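Local structure of beta-N-acetylhexosaminidase (Streptomyces plicatus, 1JAK) at residues A[163-168]-A[448-453]; A[184-189]-A[465-470]. The protein hydrolyses terminal beta-linked N-acetylhexosamine residues from glycosides, as a family 20 glycoside hydrolase working by substrate-assisted catalysis. All coordinates share one frame; numbering follows the deposited sequence.

Interaction 1 of 2, residues A[163-168]-A[448-453]; sequences MLDVSR and WTETLS. With IFG ((2R,3R,4S,5R)-2-acetamido-3,4-dihydroxy-5-hydroxymethyl-piperidine), chain F.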
ATOM      1  N   MET A 163       1.190   1.192   3.427  1.00  6.47           N
ATOM      2  CA  MET A 163       0.507   1.705   4.605  1.00  5.63           C
ATOM      3  C   MET A 163       0.607   3.218   4.664  1.00  5.30           C
ATOM      4  O   MET A 163       1.630   3.795   4.296  1.00  6.23           O
ATOM      5  CB  MET A 163       1.127   1.145   5.894  1.00  5.78           C
ATOM      6  CG  MET A 163       0.379   1.584   7.154  1.00  7.44           C
ATOM      7  SD  MET A 163       1.402   1.585   8.655  1.00  7.52           S
ATOM      8  CE  MET A 163       2.205   3.196   8.484  1.00  6.28           C
ATOM      9  N   LEU A 164      -0.463   3.863   5.111  1.00  5.45           N
ATOM     10  CA  LEU A 164      -0.431   5.307   5.284  1.00  6.04           C
ATOM     11  C   LEU A 164      -0.806   5.577   6.730  1.00  6.03           C
ATOM     12  O   LEU A 164      -1.815   5.070   7.224  1.00  6.36           O
ATOM     13  CB  LEU A 164      -1.412   6.032   4.359  1.00  6.02           C
ATOM     14  CG  LEU A 164      -1.397   7.561   4.539  1.00  7.20           C
ATOM     15  CD1 LEU A 164      -0.014   8.115   4.198  1.00  7.87           C
ATOM     16  CD2 LEU A 164      -2.456   8.203   3.652  1.00  8.09           C
ATOM     17  N   ASP A 165       0.030   6.359   7.402  1.00  5.83           N
ATOM     18  CA  ASP A 165      -0.173   6.745   8.795  1.00  6.33           C
ATOM     19  C   ASP A 165      -0.996   8.032   8.771  1.00  5.84           C
ATOM     20  O   ASP A 165      -0.502   9.074   8.342  1.00  7.32           O
ATOM     21  CB  ASP A 165       1.206   6.987   9.439  1.00  5.39           C
ATOM     22  CG  ASP A 165       1.135   7.586  10.841  1.00  6.09           C
ATOM     23  OD1 ASP A 165       0.034   7.829  11.383  1.00  6.74           O
ATOM     24  OD2 ASP A 165       2.222   7.820  11.408  1.00  5.32           O
ATOM     25  N   VAL A 166      -2.255   7.955   9.198  1.00  5.65           N
ATOM     26  CA  VAL A 166      -3.103   9.141   9.235  1.00  5.84           C
ATOM     27  C   VAL A 166      -3.299   9.598  10.677  1.00  6.78           C
ATOM     28  O   VAL A 166      -4.122  10.472  10.957  1.00  7.03           O
ATOM     29  CB  VAL A 166      -4.491   8.885   8.578  1.00  6.54           C
ATOM     30  CG1 VAL A 166      -4.308   8.585   7.097  1.00  6.95           C
ATOM     31  CG2 VAL A 166      -5.211   7.734   9.274  1.00  7.83           C
ATOM     32  N   SER A 167      -2.522   9.008  11.582  1.00  6.03           N
ATOM     33  CA  SER A 167      -2.593   9.339  13.005  1.00  7.24           C
ATOM     34  C   SER A 167      -1.638  10.465  13.403  1.00  6.91           C
ATOM     35  O   SER A 167      -2.032  11.395  14.113  1.00  7.44           O
ATOM     36  CB  SER A 167      -2.292   8.098  13.853  1.00  6.93           C
ATOM     37  OG  SER A 167      -3.284   7.093  13.681  1.00  8.69           O
ATOM     38  N   ARG A 168      -0.384  10.383  12.962  1.00  6.95           N
ATOM     39  CA  ARG A 168       0.600  11.417  13.299  1.00  5.57           C
ATOM     40  C   ARG A 168       0.178  12.747  12.680  1.00  7.13           C
ATOM     41  O   ARG A 168       0.214  13.786  13.338  1.00  7.95           O
ATOM     42  CB  ARG A 168       1.994  10.971  12.855  1.00  6.29           C
ATOM     43  CG  ARG A 168       2.681  10.070  13.895  1.00  6.20           C
ATOM     44  CD  ARG A 168       1.731   9.020  14.499  1.00  5.67           C
ATOM     45  NE  ARG A 168       2.411   8.215  15.517  1.00  5.19           N
ATOM     46  CZ  ARG A 168       3.155   7.143  15.258  1.00  5.19           C
ATOM     47  NH1 ARG A 168       3.309   6.720  14.008  1.00  5.13           N
ATOM     48  NH2 ARG A 168       3.790   6.520  16.248  1.00  6.07           N
ATOM     49  N   TRP A 448       5.126   6.426   7.469  1.00  5.53           N
ATOM     50  CA  TRP A 448       4.799   7.038   8.752  1.00  5.75           C
ATOM     51  C   TRP A 448       4.804   8.551   8.583  1.00  6.03           C
ATOM     52  O   TRP A 448       5.568   9.088   7.779  1.00  6.50           O
ATOM     53  CB  TRP A 448       5.812   6.587   9.803  1.00  4.81           C
ATOM     54  CG  TRP A 448       5.781   5.099   9.986  1.00  6.29           C
ATOM     55  CD1 TRP A 448       6.670   4.185   9.490  1.00  6.45           C
ATOM     56  CD2 TRP A 448       4.773   4.348  10.671  1.00  4.66           C
ATOM     57  NE1 TRP A 448       6.275   2.909   9.827  1.00  5.79           N
ATOM     58  CE2 TRP A 448       5.115   2.982  10.552  1.00  4.78           C
ATOM     59  CE3 TRP A 448       3.614   4.697  11.376  1.00  4.52           C
ATOM     60  CZ2 TRP A 448       4.337   1.962  11.115  1.00  4.30           C
ATOM     61  CZ3 TRP A 448       2.840   3.685  11.938  1.00  5.97           C
ATOM     62  CH2 TRP A 448       3.208   2.332  11.803  1.00  4.28           C
ATOM     63  N   THR A 449       3.971   9.254   9.344  1.00  6.28           N
ATOM     64  CA  THR A 449       3.885  10.693   9.144  1.00  6.76           C
ATOM     65  C   THR A 449       4.279  11.668  10.251  1.00  5.67           C
ATOM     66  O   THR A 449       3.781  12.792  10.286  1.00  7.01           O
ATOM     67  CB  THR A 449       2.474  11.064   8.630  1.00  7.38           C
ATOM     68  OG1 THR A 449       1.477  10.579   9.539  1.00  7.28           O
ATOM     69  CG2 THR A 449       2.236  10.435   7.262  1.00  8.29           C
ATOM     70  N   GLU A 450       5.181  11.266  11.140  1.00  6.49           N
ATOM     71  CA  GLU A 450       5.619  12.187  12.184  1.00  6.73           C
ATOM     72  C   GLU A 450       6.124  13.493  11.572  1.00  7.02           C
ATOM     73  O   GLU A 450       5.932  14.567  12.143  1.00  6.94           O
ATOM     74  CB  GLU A 450       6.763  11.588  13.013  1.00  7.18           C
ATOM     75  CG  GLU A 450       6.331  10.665  14.134  1.00  8.33           C
ATOM     76  CD  GLU A 450       6.257   9.210  13.720  1.00  8.25           C
ATOM     77  OE1 GLU A 450       6.209   8.921  12.506  1.00  7.67           O
ATOM     78  OE2 GLU A 450       6.239   8.352  14.625  1.00  9.62           O
ATOM     79  N   THR A 451       6.768  13.393  10.408  1.00  6.94           N
ATOM     80  CA  THR A 451       7.360  14.558   9.746  1.00  7.88           C
ATOM     81  C   THR A 451       6.673  15.055   8.475  1.00  7.74           C
ATOM     82  O   THR A 451       7.136  16.019   7.864  1.00  8.60           O
ATOM     83  CB  THR A 451       8.834  14.276   9.361  1.00  7.98           C
ATOM     84  OG1 THR A 451       8.873  13.382   8.237  1.00  8.73           O
ATOM     85  CG2 THR A 451       9.578  13.638  10.525  1.00  9.23           C
ATOM     86  N   LEU A 452       5.577  14.414   8.084  1.00  6.53           N
ATOM     87  CA  LEU A 452       4.881  14.767   6.849  1.00  6.51           C
ATOM     88  C   LEU A 452       3.471  15.287   7.109  1.00  8.38           C
ATOM     89  O   LEU A 452       2.648  14.591   7.697  1.00  7.24           O
ATOM     90  CB  LEU A 452       4.834  13.533   5.944  1.00  6.10           C
ATOM     91  CG  LEU A 452       6.190  12.813   5.866  1.00  5.93           C
ATOM     92  CD1 LEU A 452       6.039  11.484   5.147  1.00  5.97           C
ATOM     93  CD2 LEU A 452       7.206  13.696   5.157  1.00  6.07           C
ATOM     94  N   SER A 453       3.195  16.503   6.647  1.00  9.47           N
ATOM     95  CA  SER A 453       1.892  17.113   6.871  1.00 10.33           C
ATOM     96  C   SER A 453       1.080  17.459   5.623  1.00 11.78           C
ATOM     97  O   SER A 453      -0.051  17.930   5.736  1.00 13.84           O
ATOM     98  CB  SER A 453       2.057  18.363   7.740  1.00 12.50           C
ATOM     99  OG  SER A 453       2.956  19.279   7.146  1.00 16.08           O
TER
HETATM  100  N1  IFG F 601       8.118   2.775  14.723  1.00  7.82           N
HETATM  101  C2  IFG F 601       6.669   2.888  15.031  1.00  7.93           C
HETATM  102  C3  IFG F 601       5.841   3.844  14.079  1.00  7.19           C
HETATM  103  C4  IFG F 601       6.601   5.121  13.665  1.00  7.77           C
HETATM  104  C5  IFG F 601       7.966   4.714  13.105  1.00  7.32           C
HETATM  105  C6  IFG F 601       8.835   5.859  12.597  1.00  7.71           C
HETATM  106  C7  IFG F 601       6.246   0.717  13.952  1.00  7.39           C
HETATM  107  C8  IFG F 601       5.639  -0.657  13.826  1.00  6.95           C
HETATM  108  C9  IFG F 601       8.809   3.921  14.113  1.00  6.67           C
HETATM  109  N2  IFG F 601       6.056   1.541  15.025  1.00  6.65           N
HETATM  110  O7  IFG F 601       6.959   1.083  13.027  1.00  6.85           O
HETATM  111  O3  IFG F 601       4.623   4.202  14.718  1.00  6.78           O
HETATM  112  O4  IFG F 601       6.796   5.933  14.823  1.00  9.48           O
HETATM  113  O6  IFG F 601       9.807   5.398  11.664  1.00  6.35           O
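Trp448 lies between Met163 and the bound azasugar IFG. With CG anti to the backbone N (chi1 -176°) and a bend at chi3, Met163 lays its methyl CE 3.3 Å from the centroid of the Trp448 six-membered ring, almost on its normal, a CH-pi contact to which SD adds a Met-aromatic one; the piperidine covers the opposite face. An alanine in place of Trp448 would probably leave the inhibitor ring without its floor and Met163 CE facing a gap.

The hydrogen bonds centre on Asp165. Asp165 OD2 takes Thr449 N at 3.1 Å in a nearly straight bond, and Arg168 NH1 from the other side of the carboxylate plane. OD1 accepts Ser167 N, an Asx turn, and Arg168 N as well, which extends it to an Asx motif. Thr449 OG1 donates to Asp165 O at 2.8 Å.

Among the charges, Glu450 OE2 stands over a face of the Arg168 guanidinium, a salt bridge without a directed N-H. Arg168 NH1 and NH2 both grip IFG O3, each at 2.9 Å, while IFG O4 gives Glu450 OE2 a very short bond of 2.5 Å.

Asp197 and Gln199 also hold the guanidinium. Strand 159-165 pairs with strands 440-447 and 190-194, so this pocket wall rises from the C-terminal ends of adjacent barrel strands.

Interaction 2 of 2, residues A[184-189]-A[465-470]; sequences ARYKYN and RLPGVA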
ATOM      1  N   ALA A 184      -1.811   2.525  -6.683  1.00  7.56           N
ATOM      2  CA  ALA A 184      -2.478   1.694  -7.683  1.00  7.45           C
ATOM      3  C   ALA A 184      -1.620   1.519  -8.934  1.00  7.51           C
ATOM      4  O   ALA A 184      -1.719   0.509  -9.630  1.00  8.66           O
ATOM      5  CB  ALA A 184      -3.825   2.309  -8.054  1.00  8.28           C
ATOM      6  N   ARG A 185      -0.771   2.502  -9.213  1.00  6.03           N
ATOM      7  CA  ARG A 185       0.098   2.458 -10.386  1.00  6.06           C
ATOM      8  C   ARG A 185       1.015   1.248 -10.419  1.00  7.40           C
ATOM      9  O   ARG A 185       1.389   0.779 -11.492  1.00  7.39           O
ATOM     10  CB  ARG A 185       0.997   3.699 -10.440  1.00  5.74           C
ATOM     11  CG  ARG A 185       0.297   5.006 -10.762  1.00  5.49           C
ATOM     12  CD  ARG A 185       1.248   6.179 -10.524  1.00  6.44           C
ATOM     13  NE  ARG A 185       0.631   7.456 -10.873  1.00  7.89           N
ATOM     14  CZ  ARG A 185       0.665   7.998 -12.087  1.00 10.29           C
ATOM     15  NH1 ARG A 185       1.298   7.383 -13.080  1.00 10.96           N
ATOM     16  NH2 ARG A 185       0.046   9.151 -12.316  1.00  8.67           N
ATOM     17  N   TYR A 186       1.370   0.741  -9.245  1.00  6.88           N
ATOM     18  CA  TYR A 186       2.321  -0.358  -9.169  1.00  8.12           C
ATOM     19  C   TYR A 186       1.795  -1.724  -8.745  1.00  7.71           C
ATOM     20  O   TYR A 186       2.546  -2.577  -8.273  1.00  8.74           O
ATOM     21  CB  TYR A 186       3.488   0.097  -8.289  1.00  8.20           C
ATOM     22  CG  TYR A 186       3.994   1.448  -8.746  1.00  8.52           C
ATOM     23  CD1 TYR A 186       4.614   1.595  -9.989  1.00  7.41           C
ATOM     24  CD2 TYR A 186       3.735   2.599  -8.003  1.00  8.37           C
ATOM     25  CE1 TYR A 186       4.951   2.854 -10.484  1.00  8.18           C
ATOM     26  CE2 TYR A 186       4.068   3.868  -8.492  1.00  9.28           C
ATOM     27  CZ  TYR A 186       4.671   3.985  -9.735  1.00  9.91           C
ATOM     28  OH  TYR A 186       4.966   5.231 -10.247  1.00  9.72           O
ATOM     29  N   LYS A 187       0.495  -1.917  -8.921  1.00  8.43           N
ATOM     30  CA  LYS A 187      -0.154  -3.184  -8.632  1.00  7.64           C
ATOM     31  C   LYS A 187      -0.211  -3.630  -7.172  1.00  7.70           C
ATOM     32  O   LYS A 187      -0.320  -4.822  -6.891  1.00  7.75           O
ATOM     33  CB  LYS A 187       0.472  -4.285  -9.505  1.00  9.01           C
ATOM     34  CG  LYS A 187       0.422  -3.970 -11.010  1.00  8.59           C
ATOM     35  CD  LYS A 187       0.915  -5.146 -11.853  1.00  8.62           C
ATOM     36  CE  LYS A 187       0.848  -4.854 -13.358  1.00  8.74           C
ATOM     37  NZ  LYS A 187       1.903  -3.901 -13.820  1.00  9.13           N
ATOM     38  N   TYR A 188      -0.124  -2.681  -6.244  1.00  7.77           N
ATOM     39  CA  TYR A 188      -0.259  -3.017  -4.829  1.00  7.83           C
ATOM     40  C   TYR A 188      -1.706  -3.492  -4.738  1.00  7.37           C
ATOM     41  O   TYR A 188      -2.548  -3.024  -5.506  1.00  9.24           O
ATOM     42  CB  TYR A 188      -0.095  -1.768  -3.959  1.00  7.48           C
ATOM     43  CG  TYR A 188       1.334  -1.391  -3.655  1.00  7.29           C
ATOM     44  CD1 TYR A 188       2.038  -2.030  -2.633  1.00  7.96           C
ATOM     45  CD2 TYR A 188       1.980  -0.386  -4.375  1.00  7.26           C
ATOM     46  CE1 TYR A 188       3.353  -1.673  -2.333  1.00  8.25           C
ATOM     47  CE2 TYR A 188       3.295  -0.021  -4.085  1.00  7.10           C
ATOM     48  CZ  TYR A 188       3.974  -0.670  -3.060  1.00  8.60           C
ATOM     49  OH  TYR A 188       5.267  -0.310  -2.754  1.00  8.00           O
ATOM     50  N   ASN A 189      -2.013  -4.405  -3.820  1.00  7.53           N
ATOM     51  CA  ASN A 189      -3.388  -4.875  -3.702  1.00  8.83           C
ATOM     52  C   ASN A 189      -3.985  -4.735  -2.306  1.00  8.34           C
ATOM     53  O   ASN A 189      -5.125  -5.136  -2.061  1.00  7.88           O
ATOM     54  CB  ASN A 189      -3.513  -6.324  -4.201  1.00  8.30           C
ATOM     55  CG  ASN A 189      -2.737  -7.318  -3.356  1.00  9.79           C
ATOM     56  OD1 ASN A 189      -2.082  -6.959  -2.373  1.00  8.32           O
ATOM     57  ND2 ASN A 189      -2.814  -8.588  -3.739  1.00  8.74           N
ATOM     58  N   ARG A 465      11.090   5.163  -4.024  1.00  6.88           N
ATOM     59  CA  ARG A 465      11.178   3.823  -3.447  1.00  5.13           C
ATOM     60  C   ARG A 465       9.896   2.989  -3.528  1.00  5.54           C
ATOM     61  O   ARG A 465       9.953   1.756  -3.525  1.00  6.42           O
ATOM     62  CB  ARG A 465      11.652   3.916  -1.992  1.00  6.68           C
ATOM     63  CG  ARG A 465      13.086   4.430  -1.858  1.00  6.38           C
ATOM     64  CD  ARG A 465      13.484   4.679  -0.401  1.00  7.26           C
ATOM     65  NE  ARG A 465      12.662   5.719   0.214  1.00  6.87           N
ATOM     66  CZ  ARG A 465      12.920   6.283   1.390  1.00  7.65           C
ATOM     67  NH1 ARG A 465      13.982   5.914   2.093  1.00  7.22           N
ATOM     68  NH2 ARG A 465      12.109   7.220   1.866  1.00  6.72           N
ATOM     69  N   LEU A 466       8.747   3.654  -3.616  1.00  6.05           N
ATOM     70  CA  LEU A 466       7.459   2.960  -3.677  1.00  6.60           C
ATOM     71  C   LEU A 466       7.351   1.904  -4.788  1.00  6.98           C
ATOM     72  O   LEU A 466       6.893   0.787  -4.544  1.00  7.04           O
ATOM     73  CB  LEU A 466       6.322   3.982  -3.825  1.00  7.13           C
ATOM     74  CG  LEU A 466       4.893   3.433  -3.800  1.00  8.37           C
ATOM     75  CD1 LEU A 466       4.557   2.914  -2.409  1.00  8.18           C
ATOM     76  CD2 LEU A 466       3.924   4.540  -4.200  1.00  8.21           C
ATOM     77  N   PRO A 467       7.761   2.240  -6.024  1.00  8.36           N
ATOM     78  CA  PRO A 467       7.671   1.255  -7.111  1.00  8.77           C
ATOM     79  C   PRO A 467       8.535   0.020  -6.852  1.00  8.77           C
ATOM     80  O   PRO A 467       8.172  -1.097  -7.228  1.00  9.29           O
ATOM     81  CB  PRO A 467       8.157   2.034  -8.337  1.00  9.18           C
ATOM     82  CG  PRO A 467       7.853   3.461  -7.993  1.00 10.98           C
ATOM     83  CD  PRO A 467       8.224   3.543  -6.533  1.00  9.12           C
ATOM     84  N   GLY A 468       9.680   0.233  -6.211  1.00  7.64           N
ATOM     85  CA  GLY A 468      10.591  -0.861  -5.924  1.00  7.90           C
ATOM     86  C   GLY A 468      10.009  -1.923  -5.013  1.00  7.26           C
ATOM     87  O   GLY A 468      10.187  -3.118  -5.255  1.00  8.07           O
ATOM     88  N   VAL A 469       9.317  -1.502  -3.959  1.00  7.13           N
ATOM     89  CA  VAL A 469       8.722  -2.462  -3.037  1.00  7.04           C
ATOM     90  C   VAL A 469       7.596  -3.218  -3.744  1.00  7.67           C
ATOM     91  O   VAL A 469       7.361  -4.398  -3.478  1.00  8.47           O
ATOM     92  CB  VAL A 469       8.179  -1.767  -1.780  1.00  6.88           C
ATOM     93  CG1 VAL A 469       7.663  -2.808  -0.787  1.00  8.68           C
ATOM     94  CG2 VAL A 469       9.285  -0.925  -1.146  1.00  6.52           C
ATOM     95  N   ALA A 470       6.906  -2.534  -4.651  1.00  7.26           N
ATOM     96  CA  ALA A 470       5.833  -3.164  -5.408  1.00  7.09           C
ATOM     97  C   ALA A 470       6.434  -4.270  -6.272  1.00  7.50           C
ATOM     98  O   ALA A 470       5.851  -5.347  -6.413  1.00  7.56           O
ATOM     99  CB  ALA A 470       5.129  -2.133  -6.287  1.00  6.88           C
TER
HETATM  100  O   HOH W   1       2.888  -5.072  -6.572  1.00  8.54           O
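Ala470 pushes its methyl group into the hollow between Tyr186 and Tyr188, two residues apart on the loop that follows helix 173-184. Ala470 CB rests 3.4 Å from Tyr186 CB and also meets the carbonyl O of that residue. On the other side Ala470 CB lies over the face of the Tyr188 ring, 4.0 Å from its centroid, in a CH-pi contact displaced toward CE2. The small bump thus lets the helix backbone come close, with the CA atoms of Tyr186 and Ala470 5.9 Å apart.

The two rings reach past this methyl to different parts of the helix. Tyr186 runs alongside Pro467 and points the same way; Pro467 CG stands over one face of the Tyr186 ring, 3.8 Å from the centroid and 16° off the normal. The loop itself backs the opposite face with Arg185 CB, so the phenol is clamped between an arginine stem and a proline ring. Leu466 CD2 adds a looser touch at Tyr186 CD2.

Tyr188 enters tip first. With CG anti to its carbonyl carbon (chi1 -83°), the ring extends to the helix and its hydroxyl fits among Leu466 CD1, Val469 CB and the backbone. Leu466 CD1 packs 3.6 Å from Tyr188 CE2, beside the phenolic end.

The polar links are few. Tyr188 OH donates to Leu466 O at 2.7 Å, approaching 16° from the carbonyl plane; that oxygen also takes a weak helical bond from Ala470 N. A water bridges Tyr186 O and Ala470 O, 3.0 Å from each, but has more acceptors around it than protons and probably shares them. The Tyr186 hydroxyl turns instead to Trp496 NE1. The chemistry is therefore mainly apolar, with the phenol-to-carbonyl bond fixing where Tyr188 ends on the helix and a water lying between two backbone oxygens that cannot bond directly to each other.

Both contacts belong to the family 20 catalytic domain, an alpha/beta barrel, with centres 18 Å apart and nearest atoms about 7 Å apart. Along the chain the order is 163-168, 184-189, 448-453, 465-470, so their segments alternate. Each ties the beginning of the barrel to its end: interaction 1 where strand 159-165 adjoins strand 440-447, interaction 2 where the loop leading into strand 190-194 meets helix 465-474. Helix 173-184 connects their first segments, helix 455-462 lies between their second. Interaction 1 lines the inhibitor pocket at the C-terminal strand ends; interaction 2 packs beside the N-terminal entry to strand 190-194, joining first and last portions of the barrel away from that pocket.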